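PDB 2YJK: AFP from Microbacterium arborescens, which takes up, translocates and stores iron as a Dps protein of the ferritin-fold family, assembling into a shell of twelve subunits. Local coordinates for the interface of chains A and B and the interface of chains A and C. Numbering follows the deposited sequence. Chains: chain A/B/C, AFP.

Contact 1: the interface of chains A and B. Residues chain A 33-34, 37, 85-87, 90-91, 94; chain B 33-34, 37, 85-87, 90-91, 94.
In Dps proteins, ferritin-fold subunits pair about two-fold axes, and the patch between chains A and B shows a dimer seam built mainly from apolar side chains, with water bridging at its flanks. Helix 15-45 of each chain packs on the short helix 87-92 (87-93 in chain B) of the other, and like residues also meet about the axis. The tight part centres on A:Val87 and its twin, each hiding about 75 Å² against the other chain. A:Val87 divides its work between its methyls: CG2, beside its own backbone N, rests on B:Val37 CG1 at 3.5 Å, while CG1, anti to that N (chi1 163°), points at B:Ala91 CA and the thioether methyl CE of B:Met90. A:Val87 and B:Val37 cross at about a right angle, so branch fits against branch. A:Met90 runs extended until it turns at chi3 (78°), which swings CE onto B:Val87 CG2, 3.6 Å away. On the axis the methyls of A:Ala91 and B:Ala91 meet tip to tip, CB to CB 3.5 Å, and the CG2 atoms of A:Val37 and B:Val37 meet at 3.8 Å. The flanks are bridged by water, with no polar atom bonding directly across. Water 1 joins the carbonyl A:Val37 O, at 2.9 Å, to B:Ser85, whose OG (3.0 Å) and O (3.1 Å) both hold it. Water 2 repeats the bridge between A:Ser85 OG and B:Val37 O, although its link to A:Ser85 O is weak.

Contact 2: the interface of chains A and C. Residues chain A 135-136, 139-140; chain C 127, 139, 142, 145-146, 149.
The carboxylate oxygen A:Asp139 OD2 is gripped across the A-C seam by one hydrogen bond, which is also a salt bridge, from the guanidinium NH1 of C:Arg146 at 2.8 Å. This junction of a Dps shell packs the start of helix 135-160 of chain A against helix 135-156 of chain C, the same segment in two non-equivalent settings. The donor geometry is good: the angle at H is 152°, and OD2 lies at the guanidinium edge, in its plane, and is met nearly along its C-O axis, although the carboxylate is turned 60° from that plane. A bend at chi3 (59°) brings the arginine tip round to the acid. A:Val140 CG2 covers one guanidinium face toward its rim, 3.6 Å from NE, and is likely to limit its tilt. Nearer the backbone of C:Arg146, A:Thr136 slides antiparallel past the arginine, its CG2 lying against the aliphatic CG. An alanine in place of C:Arg146 would remove the ionic bond and the surface under A:Thr136 and A:Val140, and would probably loosen this seam. C:Ile142 CG2 lies over a face of the A:Asp139 carboxylate, 3.7 Å from CB, and the apolar strip continues to A:Leu135 and C:Ile127. Within chain C, C:Lys145 NZ, turned at chi4, donates to the syn lone pair of C:Asp149 OD2 in a salt bridge, while C:Lys145 CD passes A:Thr136 OG1 at 3.6 Å. Beside the intersubunit salt bridge, A:Asp139 OD1 sits 3.9 Å from C:Asp139 OD1.

Contact 1: the interface of chains A and B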
loop_
_atom_site.group_PDB
_atom_site.type_symbol
_atom_site.label_atom_id
_atom_site.label_comp_id
_atom_site.label_asym_id
_atom_site.label_seq_id
_atom_site.Cartn_x
_atom_site.Cartn_y
_atom_site.Cartn_z
ATOM N N GLN A 33 -0.509 -11.044 28.969
ATOM C CA GLN A 33 0.388 -9.925 29.053
ATOM C C GLN A 33 1.753 -10.493 29.519
ATOM O O GLN A 33 2.772 -10.002 29.113
ATOM C CB GLN A 33 -0.137 -8.885 30.045
ATOM C CG GLN A 33 0.675 -7.563 30.069
ATOM C CD GLN A 33 0.688 -6.837 28.700
ATOM O OE1 GLN A 33 1.722 -6.818 27.978
ATOM N NE2 GLN A 33 -0.432 -6.242 28.343
ATOM N N ALA A 34 1.776 -11.519 30.373
ATOM C CA ALA A 34 3.020 -12.162 30.756
ATOM C C ALA A 34 3.692 -12.871 29.589
ATOM O O ALA A 34 4.917 -12.872 29.500
ATOM C CB ALA A 34 2.850 -13.170 31.918
ATOM N N VAL A 37 5.823 -10.539 27.590
ATOM C CA VAL A 37 7.099 -10.294 28.250
ATOM C C VAL A 37 8.031 -11.518 28.221
ATOM O O VAL A 37 9.200 -11.382 27.895
ATOM C CB VAL A 37 6.904 -9.831 29.733
ATOM C CG1 VAL A 37 8.293 -9.669 30.487
ATOM C CG2 VAL A 37 6.166 -8.506 29.777
ATOM N N SER A 85 -3.581 -4.560 35.887
ATOM C CA SER A 85 -2.543 -5.270 35.192
ATOM C C SER A 85 -1.170 -4.568 35.295
ATOM O O SER A 85 -0.368 -4.749 34.392
ATOM C CB SER A 85 -2.973 -5.481 33.727
ATOM O OG SER A 85 -1.946 -6.079 32.937
ATOM N N ARG A 86 -0.921 -3.782 36.365
ATOM C CA ARG A 86 0.450 -3.259 36.677
ATOM C C ARG A 86 1.471 -4.431 36.701
ATOM O O ARG A 86 1.106 -5.605 36.874
ATOM C CB ARG A 86 0.483 -2.500 38.015
ATOM C CG ARG A 86 -0.402 -1.239 38.088
ATOM C CD ARG A 86 -0.617 -0.700 39.528
ATOM N NE ARG A 86 -1.301 -1.662 40.365
ATOM C CZ ARG A 86 -1.240 -1.688 41.697
ATOM N NH1 ARG A 86 -0.509 -0.795 42.361
ATOM N NH2 ARG A 86 -1.921 -2.619 42.365
ATOM N N VAL A 87 2.741 -4.142 36.451
ATOM C CA VAL A 87 3.766 -5.198 36.460
ATOM C C VAL A 87 3.710 -6.008 37.779
ATOM O O VAL A 87 3.754 -7.264 37.762
ATOM C CB VAL A 87 5.156 -4.579 36.220
ATOM C CG1 VAL A 87 6.297 -5.554 36.642
ATOM C CG2 VAL A 87 5.270 -4.139 34.769
ATOM N N MET A 90 0.790 -8.416 37.862
ATOM C CA MET A 90 1.015 -9.456 36.885
ATOM C C MET A 90 2.023 -10.479 37.394
ATOM O O MET A 90 1.778 -11.687 37.262
ATOM C CB MET A 90 1.420 -8.850 35.539
ATOM C CG MET A 90 1.605 -9.893 34.459
ATOM S SD MET A 90 2.115 -9.061 32.964
ATOM C CE MET A 90 3.853 -8.772 33.313
ATOM N N ALA A 91 3.135 -10.024 37.984
ATOM C CA ALA A 91 4.144 -10.961 38.515
ATOM C C ALA A 91 3.617 -11.800 39.694
ATOM O O ALA A 91 4.007 -12.960 39.818
ATOM C CB ALA A 91 5.405 -10.228 38.932
ATOM N N THR A 94 1.359 -14.770 38.193
ATOM C CA THR A 94 1.883 -15.379 37.017
ATOM C C THR A 94 3.247 -15.997 37.278
ATOM O O THR A 94 4.018 -15.519 38.114
ATOM C CB THR A 94 1.893 -14.207 35.982
ATOM O OG1 THR A 94 0.855 -14.378 35.037
ATOM C CG2 THR A 94 3.167 -13.737 35.504
ATOM N N GLN B 33 10.495 -2.257 28.964
ATOM C CA GLN B 33 9.569 -3.390 29.032
ATOM C C GLN B 33 8.483 -3.180 30.115
ATOM O O GLN B 33 7.297 -3.558 29.882
ATOM C CB GLN B 33 10.331 -4.707 29.234
ATOM C CG GLN B 33 9.541 -5.972 28.947
ATOM C CD GLN B 33 8.948 -6.006 27.525
ATOM O OE1 GLN B 33 7.746 -5.783 27.336
ATOM N NE2 GLN B 33 9.777 -6.221 26.543
ATOM N N ALA B 34 8.833 -2.576 31.259
ATOM C CA ALA B 34 7.807 -2.298 32.255
ATOM C C ALA B 34 6.844 -1.199 31.771
ATOM O O ALA B 34 5.630 -1.205 32.061
ATOM C CB ALA B 34 8.491 -1.846 33.598
ATOM N N VAL B 37 3.990 -2.665 29.795
ATOM C CA VAL B 37 2.970 -3.248 30.649
ATOM C C VAL B 37 2.174 -2.194 31.452
ATOM O O VAL B 37 0.937 -2.164 31.420
ATOM C CB VAL B 37 3.628 -4.210 31.596
ATOM C CG1 VAL B 37 2.600 -4.810 32.583
ATOM C CG2 VAL B 37 4.369 -5.303 30.771
ATOM N N SER B 85 14.974 -10.816 31.322
ATOM C CA SER B 85 13.845 -9.883 31.344
ATOM C C SER B 85 12.529 -10.698 31.549
ATOM O O SER B 85 11.458 -10.323 31.036
ATOM C CB SER B 85 13.848 -9.080 30.044
ATOM O OG SER B 85 12.939 -7.968 30.112
ATOM N N ARG B 86 12.624 -11.814 32.285
ATOM C CA ARG B 86 11.429 -12.530 32.707
ATOM C C ARG B 86 10.571 -11.578 33.528
ATOM O O ARG B 86 11.092 -10.614 34.111
ATOM C CB ARG B 86 11.767 -13.800 33.481
ATOM C CG ARG B 86 12.454 -14.909 32.673
ATOM C CD ARG B 86 12.989 -15.988 33.637
ATOM N NE ARG B 86 13.948 -15.434 34.627
ATOM C CZ ARG B 86 14.362 -16.077 35.723
ATOM N NH1 ARG B 86 13.919 -17.297 36.006
ATOM N NH2 ARG B 86 15.219 -15.494 36.548
ATOM N N VAL B 87 9.261 -11.797 33.528
ATOM C CA VAL B 87 8.348 -11.012 34.398
ATOM C C VAL B 87 8.803 -10.893 35.913
ATOM O O VAL B 87 8.788 -9.809 36.497
ATOM C CB VAL B 87 6.918 -11.577 34.334
ATOM C CG1 VAL B 87 6.018 -10.886 35.362
ATOM C CG2 VAL B 87 6.299 -11.426 32.856
ATOM N N MET B 90 11.795 -8.457 36.013
ATOM C CA MET B 90 11.375 -7.083 35.700
ATOM C C MET B 90 10.654 -6.456 36.907
ATOM O O MET B 90 10.915 -5.303 37.292
ATOM C CB MET B 90 10.484 -7.097 34.434
ATOM C CG MET B 90 9.993 -5.774 34.007
ATOM S SD MET B 90 8.740 -5.900 32.633
ATOM C CE MET B 90 7.404 -6.912 33.361
ATOM N N ALA B 91 9.740 -7.219 37.497
ATOM C CA ALA B 91 9.034 -6.801 38.661
ATOM C C ALA B 91 9.973 -6.487 39.856
ATOM O O ALA B 91 9.737 -5.520 40.546
ATOM C CB ALA B 91 8.017 -7.849 39.057
ATOM N N THR B 94 11.894 -2.900 39.129
ATOM C CA THR B 94 11.097 -1.902 38.485
ATOM C C THR B 94 9.897 -1.609 39.384
ATOM O O THR B 94 9.413 -2.511 40.101
ATOM C CB THR B 94 10.675 -2.601 37.179
ATOM O OG1 THR B 94 11.443 -2.148 36.040
ATOM C CG2 THR B 94 9.197 -2.802 37.017
HETATM O O HOH W 1 10.809 -9.057 28.281
HETATM O O HOH W 2 -0.517 -4.709 31.076
#

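Contact 2: the interface of chains A and C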
loop_
_atom_site.group_PDB
_atom_site.type_symbol
_atom_site.label_atom_id
_atom_site.label_comp_id
_atom_site.label_asym_id
_atom_site.label_seq_id
_atom_site.Cartn_x
_atom_site.Cartn_y
_atom_site.Cartn_z
ATOM N N LEU A 135 -22.705 -14.334 26.924
ATOM C CA LEU A 135 -22.290 -14.854 25.591
ATOM C C LEU A 135 -21.398 -13.939 24.759
ATOM O O LEU A 135 -20.539 -14.429 24.016
ATOM C CB LEU A 135 -23.520 -15.293 24.762
ATOM C CG LEU A 135 -24.369 -16.446 25.304
ATOM C CD1 LEU A 135 -25.233 -17.045 24.209
ATOM C CD2 LEU A 135 -23.508 -17.581 25.968
ATOM N N THR A 136 -21.531 -12.629 24.910
ATOM C CA THR A 136 -20.610 -11.722 24.278
ATOM C C THR A 136 -19.205 -11.827 24.842
ATOM O O THR A 136 -18.211 -11.905 24.057
ATOM C CB THR A 136 -21.111 -10.253 24.335
ATOM O OG1 THR A 136 -22.385 -10.217 23.736
ATOM C CG2 THR A 136 -20.314 -9.388 23.480
ATOM N N ASP A 139 -17.635 -15.215 23.735
ATOM C CA ASP A 139 -17.133 -15.112 22.371
ATOM C C ASP A 139 -15.702 -14.508 22.289
ATOM O O ASP A 139 -14.899 -14.909 21.488
ATOM C CB ASP A 139 -18.094 -14.268 21.565
ATOM C CG ASP A 139 -17.666 -14.158 20.137
ATOM O OD1 ASP A 139 -17.993 -15.089 19.407
ATOM O OD2 ASP A 139 -17.010 -13.136 19.738
ATOM N N VAL A 140 -15.397 -13.560 23.163
ATOM C CA VAL A 140 -14.054 -13.037 23.282
ATOM C C VAL A 140 -13.067 -14.177 23.698
ATOM O O VAL A 140 -11.955 -14.249 23.180
ATOM C CB VAL A 140 -13.953 -11.905 24.355
ATOM C CG1 VAL A 140 -12.440 -11.614 24.616
ATOM C CG2 VAL A 140 -14.678 -10.596 23.888
ATOM N N ILE C 127 -29.716 -11.951 20.830
ATOM C CA ILE C 127 -28.803 -12.980 21.336
ATOM C C ILE C 127 -29.564 -14.018 22.145
ATOM O O ILE C 127 -29.352 -15.215 21.951
ATOM C CB ILE C 127 -27.636 -12.365 22.165
ATOM C CG1 ILE C 127 -26.762 -11.528 21.230
ATOM C CG2 ILE C 127 -26.781 -13.452 22.862
ATOM C CD1 ILE C 127 -25.988 -10.480 21.947
ATOM N N ASP C 139 -24.535 -15.422 16.218
ATOM C CA ASP C 139 -23.163 -14.955 16.095
ATOM C C ASP C 139 -23.064 -13.561 15.451
ATOM O O ASP C 139 -22.200 -12.737 15.827
ATOM C CB ASP C 139 -22.354 -15.997 15.309
ATOM C CG ASP C 139 -20.859 -15.658 15.235
ATOM O OD1 ASP C 139 -20.154 -15.827 16.280
ATOM O OD2 ASP C 139 -20.370 -15.257 14.139
ATOM N N ILE C 142 -24.014 -11.305 18.254
ATOM C CA ILE C 142 -22.875 -11.241 19.169
ATOM C C ILE C 142 -21.743 -10.349 18.653
ATOM O O ILE C 142 -21.204 -9.497 19.398
ATOM C CB ILE C 142 -22.327 -12.645 19.536
ATOM C CG1 ILE C 142 -23.278 -13.311 20.553
ATOM C CG2 ILE C 142 -20.981 -12.470 20.197
ATOM C CD1 ILE C 142 -23.110 -14.873 20.661
ATOM N N LYS C 145 -22.858 -6.693 18.879
ATOM C CA LYS C 145 -22.794 -6.277 20.306
ATOM C C LYS C 145 -21.360 -5.979 20.858
ATOM O O LYS C 145 -21.157 -5.005 21.596
ATOM C CB LYS C 145 -23.511 -7.259 21.223
ATOM C CG LYS C 145 -23.850 -6.574 22.544
ATOM C CD LYS C 145 -24.659 -7.502 23.476
ATOM C CE LYS C 145 -25.163 -6.753 24.772
ATOM N NZ LYS C 145 -24.045 -6.239 25.571
ATOM N N ARG C 146 -20.377 -6.793 20.519
ATOM C CA ARG C 146 -18.993 -6.511 20.964
ATOM C C ARG C 146 -18.533 -5.142 20.474
ATOM O O ARG C 146 -18.004 -4.339 21.279
ATOM C CB ARG C 146 -17.978 -7.560 20.470
ATOM C CG ARG C 146 -18.071 -8.858 21.229
ATOM C CD ARG C 146 -17.126 -9.853 20.632
ATOM N NE ARG C 146 -15.743 -9.368 20.662
ATOM C CZ ARG C 146 -14.715 -10.088 20.217
ATOM N NH1 ARG C 146 -14.910 -11.314 19.761
ATOM N NH2 ARG C 146 -13.499 -9.595 20.215
ATOM N N ASP C 149 -20.669 -2.245 22.221
ATOM C CA ASP C 149 -20.147 -2.173 23.611
ATOM C C ASP C 149 -18.854 -1.399 23.703
ATOM O O ASP C 149 -18.652 -0.569 24.604
ATOM C CB ASP C 149 -19.894 -3.571 24.172
ATOM C CG ASP C 149 -21.167 -4.203 24.743
ATOM O OD1 ASP C 149 -22.142 -3.434 24.907
ATOM O OD2 ASP C 149 -21.229 -5.433 25.006
#

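Chain A takes part in both contacts through different surfaces: the C-alpha centres of contact 1 and contact 2 lie about 30 Å apart, and no residue of chain A belongs to both. Contact 1 draws from both chains on helix 15-45, the short helix from residue 87 and the loop residue Ser85. Contact 2 sets the opening turns of helix 135-160 of chain A against helices 105-130 and 135-156 of chain C, so that Asp139 stands on both sides in different roles. Contact 1 is two-fold and closes a pair; contact 2, not an exact two-fold, joins that pair to a further subunit, as a closed twelve-subunit shell requires.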